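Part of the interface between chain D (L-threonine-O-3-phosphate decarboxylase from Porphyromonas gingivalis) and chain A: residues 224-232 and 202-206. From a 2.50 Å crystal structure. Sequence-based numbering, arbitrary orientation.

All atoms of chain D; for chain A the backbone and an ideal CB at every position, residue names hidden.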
# COMPACT_ATOMS: atom_id res chain seq x y z
N THR D 224 1.94 7.21 -4.98
CA THR D 224 2.77 6.18 -5.60
C THR D 224 1.92 5.16 -6.34
O THR D 224 0.81 4.88 -5.95
CB THR D 224 3.67 5.52 -4.54
OG1 THR D 224 2.89 4.67 -3.70
CG2 THR D 224 4.40 6.61 -3.69
N PRO D 225 2.43 4.60 -7.44
CA PRO D 225 1.59 3.68 -8.24
C PRO D 225 1.36 2.34 -7.52
O PRO D 225 2.29 1.87 -6.82
CB PRO D 225 2.43 3.42 -9.49
CG PRO D 225 3.79 4.05 -9.25
CD PRO D 225 3.84 4.58 -7.85
N TRP D 226 0.16 1.76 -7.70
CA TRP D 226 -0.17 0.43 -7.18
C TRP D 226 -0.09 0.39 -5.67
O TRP D 226 0.29 -0.62 -5.11
CB TRP D 226 0.79 -0.64 -7.70
CG TRP D 226 1.01 -0.61 -9.19
CD1 TRP D 226 0.07 -0.76 -10.15
CD2 TRP D 226 2.26 -0.43 -9.87
NE1 TRP D 226 0.64 -0.67 -11.38
CE2 TRP D 226 1.99 -0.48 -11.24
CE3 TRP D 226 3.59 -0.21 -9.44
CZ2 TRP D 226 2.99 -0.31 -12.22
CZ3 TRP D 226 4.59 -0.06 -10.42
CH2 TRP D 226 4.28 -0.12 -11.79
N ALA D 227 -0.43 1.50 -5.02
CA ALA D 227 -0.45 1.61 -3.58
C ALA D 227 -1.70 0.93 -3.01
O ALA D 227 -1.75 0.55 -1.84
CB ALA D 227 -0.40 3.10 -3.15
N VAL D 228 -2.72 0.78 -3.84
CA VAL D 228 -3.95 0.14 -3.40
C VAL D 228 -4.05 -1.24 -4.01
O VAL D 228 -4.12 -1.34 -5.20
CB VAL D 228 -5.18 0.96 -3.80
CG1 VAL D 228 -6.45 0.42 -3.10
CG2 VAL D 228 -4.92 2.50 -3.51
N ASN D 229 -4.08 -2.29 -3.18
CA ASN D 229 -4.11 -3.68 -3.65
C ASN D 229 -5.40 -4.07 -4.37
O ASN D 229 -6.46 -3.51 -4.11
CB ASN D 229 -3.77 -4.67 -2.51
CG ASN D 229 -4.90 -4.84 -1.52
OD1 ASN D 229 -5.87 -5.53 -1.79
ND2 ASN D 229 -4.78 -4.18 -0.36
N ALA D 230 -5.28 -5.03 -5.30
CA ALA D 230 -6.41 -5.45 -6.15
C ALA D 230 -7.68 -6.03 -5.47
O ALA D 230 -8.79 -5.80 -5.93
CB ALA D 230 -5.94 -6.39 -7.22
N LEU D 231 -7.51 -6.80 -4.39
CA LEU D 231 -8.67 -7.30 -3.63
C LEU D 231 -9.46 -6.18 -2.97
O LEU D 231 -10.69 -6.12 -3.09
CB LEU D 231 -8.25 -8.34 -2.61
CG LEU D 231 -8.11 -9.67 -3.35
CD1 LEU D 231 -7.38 -10.73 -2.52
CD2 LEU D 231 -9.47 -10.19 -3.88
N ALA D 232 -8.74 -5.26 -2.32
CA ALA D 232 -9.33 -4.09 -1.71
C ALA D 232 -10.18 -3.28 -2.70
O ALA D 232 -11.30 -2.88 -2.38
CB ALA D 232 -8.26 -3.23 -1.10
N UNK A 202 1.15 -10.01 -8.42
CA UNK A 202 1.31 -8.56 -8.51
C UNK A 202 0.16 -7.78 -7.81
O UNK A 202 0.41 -6.71 -7.26
CB UNK A 202 1.39 -8.15 -9.98
N UNK A 203 -1.05 -8.32 -7.85
CA UNK A 203 -2.20 -7.68 -7.24
C UNK A 203 -2.25 -7.69 -5.71
O UNK A 203 -2.97 -6.91 -5.13
CB UNK A 203 -3.47 -8.35 -7.77
N UNK A 204 -1.47 -8.55 -5.08
CA UNK A 204 -1.39 -8.61 -3.64
C UNK A 204 -0.54 -7.51 -3.02
O UNK A 204 -0.71 -7.19 -1.86
CB UNK A 204 -0.84 -9.97 -3.22
N UNK A 205 0.37 -6.94 -3.81
CA UNK A 205 1.25 -5.85 -3.35
C UNK A 205 2.07 -6.22 -2.15
O UNK A 205 1.83 -5.72 -1.09
CB UNK A 205 0.42 -4.60 -3.02
N UNK A 206 3.08 -7.07 -2.31
CA UNK A 206 3.90 -7.41 -1.18
C UNK A 206 5.38 -7.59 -1.64
O UNK A 206 5.63 -8.06 -2.75
CB UNK A 206 3.37 -8.68 -0.51

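Position 202 lies beyond the reach of chain D: nothing of that stretch comes within 5.5 Å of its ideal CB, so the interface hardly restricts the choice. Its phi of -59° is compatible with proline among many others, and the residue is A:Pro202. Its carbonyl oxygen faces forward along its own chain, toward position 205, which will use it.

Position 203 is far more constrained. Its CA sits 4.9 Å from the CA of D:Ala230, and its ideal CB would lie only 3.2 Å from D:Ala230 CB, too tight for two carbons that are not bonded. The phi and psi of -72° and -17° are open to any residue, so it is space, not backbone conformation, that favours the absence of a side chain. The residue is A:Gly203. The close approach allows a backbone hydrogen bond from D:Ala230 N to A:Gly203 O, 3.0 Å long, in which the first turn of the chain D helix spends one of its free amide groups. D:Asn229, the N-cap, serves another: its OD1 accepts from D:Ala232 N at 2.9 Å.

At position 204 CA-to-CB points away from chain D, and the ideal CB has no neighbour there within 5.5 Å. A short side chain would miss the partner, but a longer apolar one could bend back toward the methyl groups of D:Leu231; leucine, methionine or isoleucine might be considered. The residue is A:Leu204, with both chi angles between wells, and its CD1 comes to 4.2 Å from D:Leu231 CD1, a modest apolar contact.

Position 205 points toward chain D, its ideal CB 4.2 Å from D:Asn229 CB and 4.5 Å from D:Trp226 O. That carbonyl calls for a donor, and the base of the D:Trp226 side chain lies close by; lysine or glutamine could supply the donor, while arginine adds a planar group with several. Phi and psi of 57° and 72° are unusual for a residue with a CB but tolerated. The residue is A:Arg205. Its m, m, m chain curls so that NE donates to D:Trp226 O at 2.7 Å and a nearly straight 173°, while NH1 donates to A:Pro202 O at 3.0 Å, tying the guanidinium to its own stretch. D:Trp226 CG lies over one face of the guanidinium, and the aliphatic part is used too, with CG 3.5 Å from D:Asn229 CB.

Position 206 is again out of reach. Its extended backbone, -144° and 141°, suits beta-branched residues well, and it is A:Ile206, which makes no contact with this stretch.

Chain A 202-206: PGLRI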
# COMPACT_ATOMS: atom_id res chain seq x y z
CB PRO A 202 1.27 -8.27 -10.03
CG PRO A 202 0.93 -9.52 -10.69
CD PRO A 202 0.73 -10.61 -9.70
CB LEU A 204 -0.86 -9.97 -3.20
CG LEU A 204 -1.82 -10.97 -2.57
CD1 LEU A 204 -3.23 -10.57 -2.91
CD2 LEU A 204 -1.52 -12.40 -3.04
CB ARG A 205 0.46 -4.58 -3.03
CG ARG A 205 -0.63 -4.21 -4.09
CD ARG A 205 -0.12 -4.08 -5.58
NE ARG A 205 0.98 -3.13 -5.71
CZ ARG A 205 2.21 -3.44 -6.13
NH1 ARG A 205 2.53 -4.68 -6.49
NH2 ARG A 205 3.13 -2.48 -6.21
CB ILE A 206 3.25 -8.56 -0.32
CG1 ILE A 206 3.85 -8.66 1.08
CG2 ILE A 206 3.18 -9.95 -1.03
CD1 ILE A 206 5.32 -8.77 1.11
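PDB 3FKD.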